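Local coordinates for chain length determinant protein (Shigella flexneri, PDB 4E2H), which regulates the length of the O-antigen polysaccharide chains of lipopolysaccharide, probably acting as an inner-membrane oligomer through its periplasmic domain, at residues C[13-18]-C[87-92]; C[135-140]-C[207-212]; C[167-172]-C[187-192]. One frame throughout, in Å; residues are numbered along the deposited sequence.

Overall arrangement
The three contacts are strung out along a very elongated chain. Contact 1 lies in the antiparallel sheet at one end, where strands 12-18 and 87-92 pair; the latter strand leads into the long helix 97-164. About 49 Å away, centre to centre, contact 2 sets helix 207-219 against the middle of that helix. Contact 3, its centre a further 35 Å on from contact 2 and 84 Å from contact 1, folds the loop after helix 97-164 onto the N-terminal part of helix 187-195. Contact 1 closes first in sequence, and contact 3 is nested within the loop that contact 2 closes. All three touch a second subunit, consistent with a protein that works as an oligomer.

Contact 1: residues C[13-18]-C[87-92]; sequences STAIIT and LTVSYV
I17 and V89 meet on the helix-covered face of an antiparallel sheet that forms the alpha/beta end of this Wzz periplasmic domain, strands 13-18 and 87-92 being its two central neighbours. The two side chains cross at about a right angle. In I17, chi1 of 60° sets CG1 between the backbone N and the carbonyl carbon, from where the CD1 methyl reaches V89 CG1 at 4.1 Å. Beside this pair, A15 CB packs against V89 CG2 at 3.9 Å, and I17 CG1 lies 4.2 Å from L87 CB. Helix 43-65 packs on this face through F54 on I17 and F58 on V89, while L103 of helix 97-164 touches A15. On the other face T14, I16, T88 and S90 line up. I16 CG1 passes obliquely by T88 OG1 at 3.9 Å, a hydroxyl hydrogen-bonded with S79 OG; S59 of a second subunit packs on I16. Three hydrogen-bonded pairs, S13 with Y91, A15 with V89 and I17 with L87, fix the register. The middle pair is the straightest: A15 N to V89 O is 2.9 Å with 172° at the hydrogen, and V89 N returns to A15 O at 2.8 Å. At the S13 end the return bond bends, Y91 N meeting S13 O at 3.1 Å with only 142° at the hydrogen.

Contact 2: residues C[135-140]-C[207-212]; sequences DSLRTQ and PNYYQT
Two amide side chains, Q140 and N208, meet crosswise beside the ring of Y209. At the edge of that ring, near its plane, the end of the Q140 side chain slides past the tyrosine in the opposite direction, its amide plane turned 73° from the ring plane and its CB 4.1 Å from Y209 CD1. Y209 extends with CG anti to the backbone N (chi1 174°), carrying its ring across toward the partner helix; the hydroxyl bonds to E141 OE2, one turn beyond L137, and F205 stacks on the ring. This is a helix pair of the Wzz periplasmic domain in which the short helix 207-219 packs against the long helix 97-164 and runs roughly antiparallel to it, the N-to-C directions of the segments 143° apart and their axes 10.2 Å from each other at closest approach. Contact is made chiefly through side chains. The branched end of L137 comes nearer to segment 207-212 than its base does and lies obliquely at the Y209 ring, crossing that side chain at about a right angle, though the exact closeness of its CD2 methyl is doubtful. The T212 hydroxyl turns back along its own helix, T212 OG1 making a weak 3.1 Å hydrogen bond to N208 O.

Contact 3: residues C[167-172]-C[187-192]; sequences VTKPQV and GSEALE
S188 grips V167 O twice, and this is the tight part of the contact. S188 N donates to V167 O at 3.0 Å and S188 OG at 2.7 Å, the two reaching the carbonyl from opposite faces of its plane. OG sits between the backbone N and the carbonyl carbon of S188 (chi1 50°), which turns it back toward the same oxygen that the backbone N holds. One residue further along each segment, E189 N donates to T168 O over 3.2 Å. The loop therefore supplies acceptors to N-H groups in the first turn of the helix. G187, at positive phi (77°), lets the T168-K169 backbone come close to its CA, and V167 CG1 lies 3.8 Å from G187 CA. T168 CG2 rests 3.3 Å from S188 OG. L159 and N163 of helix 97-164 also pack on S188. The K169-E189 part is looser and partly open to solvent. There the lysine chain, bent at chi2 and chi3, brings K169 NZ to E189 OE1 in a 2.8 Å salt bridge, met on the syn side but 32° out of the carboxylate plane. The amine also has a weak hydrogen bond to Q164 O of a second subunit, so this charged pair lies at a subunit boundary. The arrangement is that of first-turn N-H groups, those of S188 and E189, accepted by backbone carbonyls from a preceding loop segment, here folding the chain back beside the far end of the long Wzz helix.

Contact 1: residues C[13-18]-C[87-92]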
loop_
_atom_site.group_PDB
_atom_site.type_symbol
_atom_site.label_atom_id
_atom_site.label_comp_id
_atom_site.label_asym_id
_atom_site.label_seq_id
_atom_site.Cartn_x
_atom_site.Cartn_y
_atom_site.Cartn_z
ATOM N N SER C 13 -5.539 -6.103 -41.064
ATOM C CA SER C 13 -5.393 -7.183 -40.069
ATOM C C SER C 13 -5.987 -6.776 -38.719
ATOM O O SER C 13 -6.038 -5.591 -38.392
ATOM C CB SER C 13 -3.937 -7.627 -39.920
ATOM O OG SER C 13 -3.830 -8.701 -39.006
ATOM N N THR C 14 -6.448 -7.741 -37.936
ATOM C CA THR C 14 -7.182 -7.381 -36.725
ATOM C C THR C 14 -6.993 -8.284 -35.498
ATOM O O THR C 14 -7.149 -9.506 -35.564
ATOM C CB THR C 14 -8.683 -7.225 -37.021
ATOM O OG1 THR C 14 -8.895 -5.957 -37.653
ATOM C CG2 THR C 14 -9.511 -7.286 -35.719
ATOM N N ALA C 15 -6.666 -7.673 -34.369
ATOM C CA ALA C 15 -6.516 -8.433 -33.138
ATOM C C ALA C 15 -7.242 -7.719 -32.015
ATOM O O ALA C 15 -7.402 -6.480 -32.058
ATOM C CB ALA C 15 -5.060 -8.633 -32.812
ATOM N N ILE C 16 -7.704 -8.503 -31.036
ATOM C CA ILE C 16 -8.409 -7.972 -29.871
ATOM C C ILE C 16 -7.641 -8.327 -28.618
ATOM O O ILE C 16 -7.425 -9.502 -28.320
ATOM C CB ILE C 16 -9.812 -8.573 -29.726
ATOM C CG1 ILE C 16 -10.686 -8.208 -30.928
ATOM C CG2 ILE C 16 -10.475 -8.105 -28.453
ATOM C CD1 ILE C 16 -12.119 -8.782 -30.823
ATOM N N ILE C 17 -7.246 -7.312 -27.868
ATOM C CA ILE C 17 -6.431 -7.523 -26.681
ATOM C C ILE C 17 -7.090 -6.866 -25.496
ATOM O O ILE C 17 -7.684 -5.786 -25.620
ATOM C CB ILE C 17 -5.059 -6.885 -26.844
ATOM C CG1 ILE C 17 -5.220 -5.378 -27.065
ATOM C CG2 ILE C 17 -4.317 -7.524 -28.007
ATOM C CD1 ILE C 17 -3.916 -4.594 -27.005
ATOM N N THR C 18 -6.995 -7.526 -24.349
ATOM C CA THR C 18 -7.551 -6.983 -23.125
ATOM C C THR C 18 -6.491 -7.028 -22.010
ATOM O O THR C 18 -5.318 -7.342 -22.260
ATOM C CB THR C 18 -8.823 -7.745 -22.729
ATOM O OG1 THR C 18 -9.538 -6.993 -21.741
ATOM C CG2 THR C 18 -8.474 -9.123 -22.176
ATOM N N LEU C 87 -10.137 -4.216 -26.070
ATOM C CA LEU C 87 -9.577 -3.252 -27.005
ATOM C C LEU C 87 -9.252 -3.935 -28.325
ATOM O O LEU C 87 -8.796 -5.082 -28.354
ATOM C CB LEU C 87 -8.323 -2.598 -26.427
ATOM C CG LEU C 87 -8.430 -1.367 -25.505
ATOM C CD1 LEU C 87 -7.064 -1.125 -24.830
ATOM C CD2 LEU C 87 -8.894 -0.088 -26.244
ATOM N N THR C 88 -9.474 -3.210 -29.411
ATOM C CA THR C 88 -9.331 -3.755 -30.743
ATOM C C THR C 88 -8.288 -2.975 -31.504
ATOM O O THR C 88 -8.385 -1.743 -31.630
ATOM C CB THR C 88 -10.633 -3.630 -31.520
ATOM O OG1 THR C 88 -11.643 -4.417 -30.873
ATOM C CG2 THR C 88 -10.433 -4.096 -32.975
ATOM N N VAL C 89 -7.302 -3.694 -32.032
ATOM C CA VAL C 89 -6.235 -3.056 -32.787
ATOM C C VAL C 89 -6.233 -3.592 -34.196
ATOM O O VAL C 89 -6.496 -4.779 -34.418
ATOM C CB VAL C 89 -4.878 -3.342 -32.160
ATOM C CG1 VAL C 89 -4.929 -2.991 -30.692
ATOM C CG2 VAL C 89 -4.513 -4.820 -32.351
ATOM N N SER C 90 -5.929 -2.724 -35.151
ATOM C CA SER C 90 -5.958 -3.123 -36.549
ATOM C C SER C 90 -4.894 -2.379 -37.338
ATOM O O SER C 90 -4.671 -1.179 -37.129
ATOM C CB SER C 90 -7.335 -2.849 -37.160
ATOM O OG SER C 90 -7.422 -1.502 -37.599
ATOM N N TYR C 91 -4.241 -3.094 -38.245
ATOM C CA TYR C 91 -3.287 -2.468 -39.143
ATOM C C TYR C 91 -3.676 -2.699 -40.613
ATOM O O TYR C 91 -4.167 -3.774 -40.986
ATOM C CB TYR C 91 -1.866 -2.954 -38.848
ATOM C CG TYR C 91 -0.863 -2.482 -39.856
ATOM C CD1 TYR C 91 -0.371 -1.191 -39.815
ATOM C CD2 TYR C 91 -0.424 -3.324 -40.871
ATOM C CE1 TYR C 91 0.549 -0.748 -40.755
ATOM C CE2 TYR C 91 0.493 -2.890 -41.815
ATOM C CZ TYR C 91 0.974 -1.602 -41.755
ATOM O OH TYR C 91 1.884 -1.178 -42.694
ATOM N N VAL C 92 -3.454 -1.680 -41.439
ATOM C CA VAL C 92 -3.859 -1.709 -42.846
ATOM C C VAL C 92 -2.676 -1.901 -43.798
ATOM O O VAL C 92 -1.951 -0.942 -44.089
ATOM C CB VAL C 92 -4.559 -0.398 -43.239
ATOM C CG1 VAL C 92 -4.901 -0.417 -44.728
ATOM C CG2 VAL C 92 -5.799 -0.183 -42.394
#

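Contact 2: residues C[135-140]-C[207-212]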
loop_
_atom_site.group_PDB
_atom_site.type_symbol
_atom_site.label_atom_id
_atom_site.label_comp_id
_atom_site.label_asym_id
_atom_site.label_seq_id
_atom_site.Cartn_x
_atom_site.Cartn_y
_atom_site.Cartn_z
ATOM N N ASP C 135 13.290 4.691 6.929
ATOM C CA ASP C 135 12.724 5.706 7.812
ATOM C C ASP C 135 12.101 5.071 9.041
ATOM O O ASP C 135 12.592 5.226 10.157
ATOM C CB ASP C 135 11.618 6.505 7.118
ATOM C CG ASP C 135 12.146 7.474 6.075
ATOM O OD1 ASP C 135 13.347 7.385 5.720
ATOM O OD2 ASP C 135 11.348 8.326 5.600
ATOM N N SER C 136 11.002 4.360 8.823
ATOM C CA SER C 136 10.191 3.872 9.919
ATOM C C SER C 136 10.983 2.944 10.831
ATOM O O SER C 136 10.581 2.696 11.968
ATOM C CB SER C 136 8.948 3.162 9.406
ATOM O OG SER C 136 8.502 2.222 10.372
ATOM N N LEU C 137 12.094 2.409 10.336
ATOM C CA LEU C 137 12.974 1.652 11.218
ATOM C C LEU C 137 13.803 2.626 12.058
ATOM O O LEU C 137 13.687 2.673 13.279
ATOM C CB LEU C 137 13.902 0.732 10.433
ATOM C CG LEU C 137 13.302 -0.590 9.949
ATOM C CD1 LEU C 137 14.408 -1.475 9.421
ATOM C CD2 LEU C 137 12.563 -1.269 11.085
ATOM N N ARG C 138 14.636 3.410 11.388
ATOM C CA ARG C 138 15.443 4.398 12.062
ATOM C C ARG C 138 14.635 5.125 13.128
ATOM O O ARG C 138 15.071 5.242 14.277
ATOM C CB ARG C 138 16.006 5.401 11.065
ATOM C CG ARG C 138 16.727 6.537 11.741
ATOM C CD ARG C 138 17.369 7.480 10.742
ATOM N NE ARG C 138 16.869 7.274 9.384
ATOM C CZ ARG C 138 15.811 7.891 8.858
ATOM N NH1 ARG C 138 15.109 8.770 9.578
ATOM N NH2 ARG C 138 15.450 7.615 7.609
ATOM N N THR C 139 13.464 5.622 12.753
ATOM C CA THR C 139 12.623 6.331 13.715
ATOM C C THR C 139 12.302 5.492 14.951
ATOM O O THR C 139 12.356 5.988 16.098
ATOM C CB THR C 139 11.308 6.792 13.093
ATOM O OG1 THR C 139 11.558 7.926 12.243
ATOM C CG2 THR C 139 10.281 7.157 14.202
ATOM N N GLN C 140 11.964 4.228 14.712
ATOM C CA GLN C 140 11.592 3.315 15.781
ATOM C C GLN C 140 12.829 2.879 16.559
ATOM O O GLN C 140 12.741 2.486 17.722
ATOM C CB GLN C 140 10.869 2.105 15.209
ATOM C CG GLN C 140 9.382 2.215 15.308
ATOM C CD GLN C 140 8.677 0.982 14.789
ATOM O OE1 GLN C 140 9.047 0.423 13.747
ATOM N NE2 GLN C 140 7.655 0.539 15.520
ATOM N N PRO C 207 5.870 -5.005 17.905
ATOM C CA PRO C 207 5.839 -6.125 16.958
ATOM C C PRO C 207 5.928 -5.589 15.536
ATOM O O PRO C 207 6.518 -6.239 14.667
ATOM C CB PRO C 207 4.468 -6.755 17.195
ATOM C CG PRO C 207 4.071 -6.275 18.595
ATOM C CD PRO C 207 4.634 -4.909 18.700
ATOM N N ASN C 208 5.355 -4.407 15.310
ATOM C CA ASN C 208 5.457 -3.753 14.018
ATOM C C ASN C 208 6.896 -3.544 13.581
ATOM O O ASN C 208 7.185 -3.418 12.387
ATOM C CB ASN C 208 4.777 -2.391 14.030
ATOM C CG ASN C 208 5.121 -1.574 12.789
ATOM O OD1 ASN C 208 6.038 -0.742 12.807
ATOM N ND2 ASN C 208 4.401 -1.837 11.689
ATOM N N TYR C 209 7.796 -3.462 14.547
ATOM C CA TYR C 209 9.188 -3.264 14.227
ATOM C C TYR C 209 9.750 -4.517 13.580
ATOM O O TYR C 209 10.495 -4.427 12.602
ATOM C CB TYR C 209 9.989 -2.928 15.468
ATOM C CG TYR C 209 11.460 -2.862 15.189
ATOM C CD1 TYR C 209 12.013 -1.776 14.526
ATOM C CD2 TYR C 209 12.297 -3.890 15.570
ATOM C CE1 TYR C 209 13.381 -1.717 14.262
ATOM C CE2 TYR C 209 13.660 -3.840 15.319
ATOM C CZ TYR C 209 14.200 -2.756 14.665
ATOM O OH TYR C 209 15.565 -2.716 14.418
ATOM N N TYR C 210 9.411 -5.687 14.119
ATOM C CA TYR C 210 9.911 -6.921 13.518
ATOM C C TYR C 210 9.304 -7.175 12.133
ATOM O O TYR C 210 10.009 -7.634 11.237
ATOM C CB TYR C 210 9.732 -8.124 14.451
ATOM C CG TYR C 210 10.318 -7.862 15.807
ATOM C CD1 TYR C 210 11.674 -7.600 15.949
ATOM C CD2 TYR C 210 9.519 -7.853 16.950
ATOM C CE1 TYR C 210 12.229 -7.318 17.202
ATOM C CE2 TYR C 210 10.060 -7.588 18.212
ATOM C CZ TYR C 210 11.420 -7.314 18.326
ATOM O OH TYR C 210 11.983 -7.045 19.557
ATOM N N GLN C 211 8.017 -6.872 11.956
ATOM C CA GLN C 211 7.363 -7.066 10.651
ATOM C C GLN C 211 8.030 -6.190 9.616
ATOM O O GLN C 211 8.391 -6.635 8.522
ATOM C CB GLN C 211 5.885 -6.678 10.694
ATOM C CG GLN C 211 5.025 -7.504 11.620
ATOM C CD GLN C 211 3.602 -6.987 11.669
ATOM O OE1 GLN C 211 3.177 -6.242 10.780
ATOM N NE2 GLN C 211 2.860 -7.362 12.718
ATOM N N THR C 212 8.157 -4.920 9.975
ATOM C CA THR C 212 8.794 -3.943 9.130
ATOM C C THR C 212 10.192 -4.428 8.740
ATOM O O THR C 212 10.579 -4.359 7.570
ATOM C CB THR C 212 8.863 -2.590 9.860
ATOM O OG1 THR C 212 7.606 -1.903 9.723
ATOM C CG2 THR C 212 9.988 -1.760 9.300
#

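Contact 3: residues C[167-172]-C[187-192]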
loop_
_atom_site.group_PDB
_atom_site.type_symbol
_atom_site.label_atom_id
_atom_site.label_comp_id
_atom_site.label_asym_id
_atom_site.label_seq_id
_atom_site.Cartn_x
_atom_site.Cartn_y
_atom_site.Cartn_z
ATOM N N VAL C 167 21.496 1.061 51.324
ATOM C CA VAL C 167 20.906 -0.217 50.935
ATOM C C VAL C 167 21.750 -0.856 49.830
ATOM O O VAL C 167 21.993 -0.242 48.782
ATOM C CB VAL C 167 19.472 -0.054 50.419
ATOM C CG1 VAL C 167 18.871 -1.421 50.105
ATOM C CG2 VAL C 167 18.630 0.689 51.425
ATOM N N THR C 168 22.184 -2.093 50.049
ATOM C CA THR C 168 23.051 -2.752 49.084
ATOM C C THR C 168 22.366 -3.983 48.478
ATOM O O THR C 168 22.710 -4.433 47.376
ATOM C CB THR C 168 24.370 -3.167 49.743
ATOM O OG1 THR C 168 24.096 -3.593 51.082
ATOM C CG2 THR C 168 25.350 -1.990 49.779
ATOM N N LYS C 169 21.387 -4.507 49.201
ATOM C CA LYS C 169 20.710 -5.720 48.790
ATOM C C LYS C 169 19.215 -5.522 48.759
ATOM O O LYS C 169 18.668 -4.727 49.528
ATOM C CB LYS C 169 21.026 -6.863 49.757
ATOM C CG LYS C 169 22.509 -7.160 49.921
ATOM C CD LYS C 169 23.113 -7.748 48.648
ATOM C CE LYS C 169 24.049 -8.905 49.001
ATOM N NZ LYS C 169 25.111 -9.101 47.973
ATOM N N PRO C 170 18.546 -6.274 47.878
ATOM C CA PRO C 170 17.090 -6.206 47.730
ATOM C C PRO C 170 16.389 -6.128 49.085
ATOM O O PRO C 170 16.721 -6.885 49.999
ATOM C CB PRO C 170 16.753 -7.526 47.027
ATOM C CG PRO C 170 17.977 -7.832 46.221
ATOM C CD PRO C 170 19.151 -7.306 47.013
ATOM N N GLN C 171 15.425 -5.219 49.188
ATOM C CA GLN C 171 14.617 -5.041 50.388
ATOM C C GLN C 171 13.232 -5.687 50.237
ATOM O O GLN C 171 12.407 -5.648 51.167
ATOM C CB GLN C 171 14.446 -3.548 50.676
ATOM C CG GLN C 171 15.754 -2.788 50.876
ATOM C CD GLN C 171 16.426 -3.138 52.176
ATOM O OE1 GLN C 171 17.612 -3.475 52.200
ATOM N NE2 GLN C 171 15.670 -3.066 53.276
ATOM N N VAL C 172 12.971 -6.281 49.072
ATOM C CA VAL C 172 11.634 -6.814 48.802
ATOM C C VAL C 172 11.578 -8.309 48.484
ATOM O O VAL C 172 12.333 -8.817 47.635
ATOM C CB VAL C 172 10.891 -5.994 47.704
ATOM C CG1 VAL C 172 10.409 -4.678 48.273
ATOM C CG2 VAL C 172 11.804 -5.741 46.510
ATOM N N GLY C 187 18.459 -2.128 45.762
ATOM C CA GLY C 187 19.743 -2.031 46.423
ATOM C C GLY C 187 20.834 -1.719 45.428
ATOM O O GLY C 187 20.684 -1.945 44.220
ATOM N N SER C 188 21.936 -1.208 45.957
ATOM C CA SER C 188 22.953 -0.541 45.167
ATOM C C SER C 188 23.855 -1.541 44.478
ATOM O O SER C 188 24.493 -1.223 43.475
ATOM C CB SER C 188 23.778 0.389 46.058
ATOM O OG SER C 188 24.203 -0.315 47.209
ATOM N N GLU C 189 23.919 -2.757 44.988
ATOM C CA GLU C 189 24.687 -3.738 44.241
ATOM C C GLU C 189 24.006 -4.104 42.908
ATOM O O GLU C 189 24.680 -4.286 41.886
ATOM C CB GLU C 189 25.014 -4.961 45.088
ATOM C CG GLU C 189 26.413 -4.885 45.672
ATOM C CD GLU C 189 26.806 -6.145 46.425
ATOM O OE1 GLU C 189 26.060 -6.538 47.355
ATOM O OE2 GLU C 189 27.859 -6.743 46.084
ATOM N N ALA C 190 22.676 -4.183 42.909
ATOM C CA ALA C 190 21.952 -4.466 41.669
ATOM C C ALA C 190 21.905 -3.253 40.737
ATOM O O ALA C 190 22.215 -3.370 39.548
ATOM C CB ALA C 190 20.544 -4.963 41.958
ATOM N N LEU C 191 21.511 -2.091 41.264
ATOM C CA LEU C 191 21.409 -0.910 40.418
ATOM C C LEU C 191 22.767 -0.616 39.767
ATOM O O LEU C 191 22.839 -0.261 38.590
ATOM C CB LEU C 191 20.874 0.301 41.196
ATOM C CG LEU C 191 19.498 0.233 41.889
ATOM C CD1 LEU C 191 19.170 1.577 42.521
ATOM C CD2 LEU C 191 18.335 -0.177 40.956
ATOM N N GLU C 192 23.844 -0.811 40.514
ATOM C CA GLU C 192 25.159 -0.459 40.011
ATOM C C GLU C 192 25.625 -1.331 38.842
ATOM O O GLU C 192 26.129 -0.817 37.842
ATOM C CB GLU C 192 26.189 -0.480 41.124
ATOM C CG GLU C 192 27.416 0.310 40.773
ATOM C CD GLU C 192 28.275 0.627 41.987
ATOM O OE1 GLU C 192 27.876 0.256 43.124
ATOM O OE2 GLU C 192 29.350 1.251 41.803
#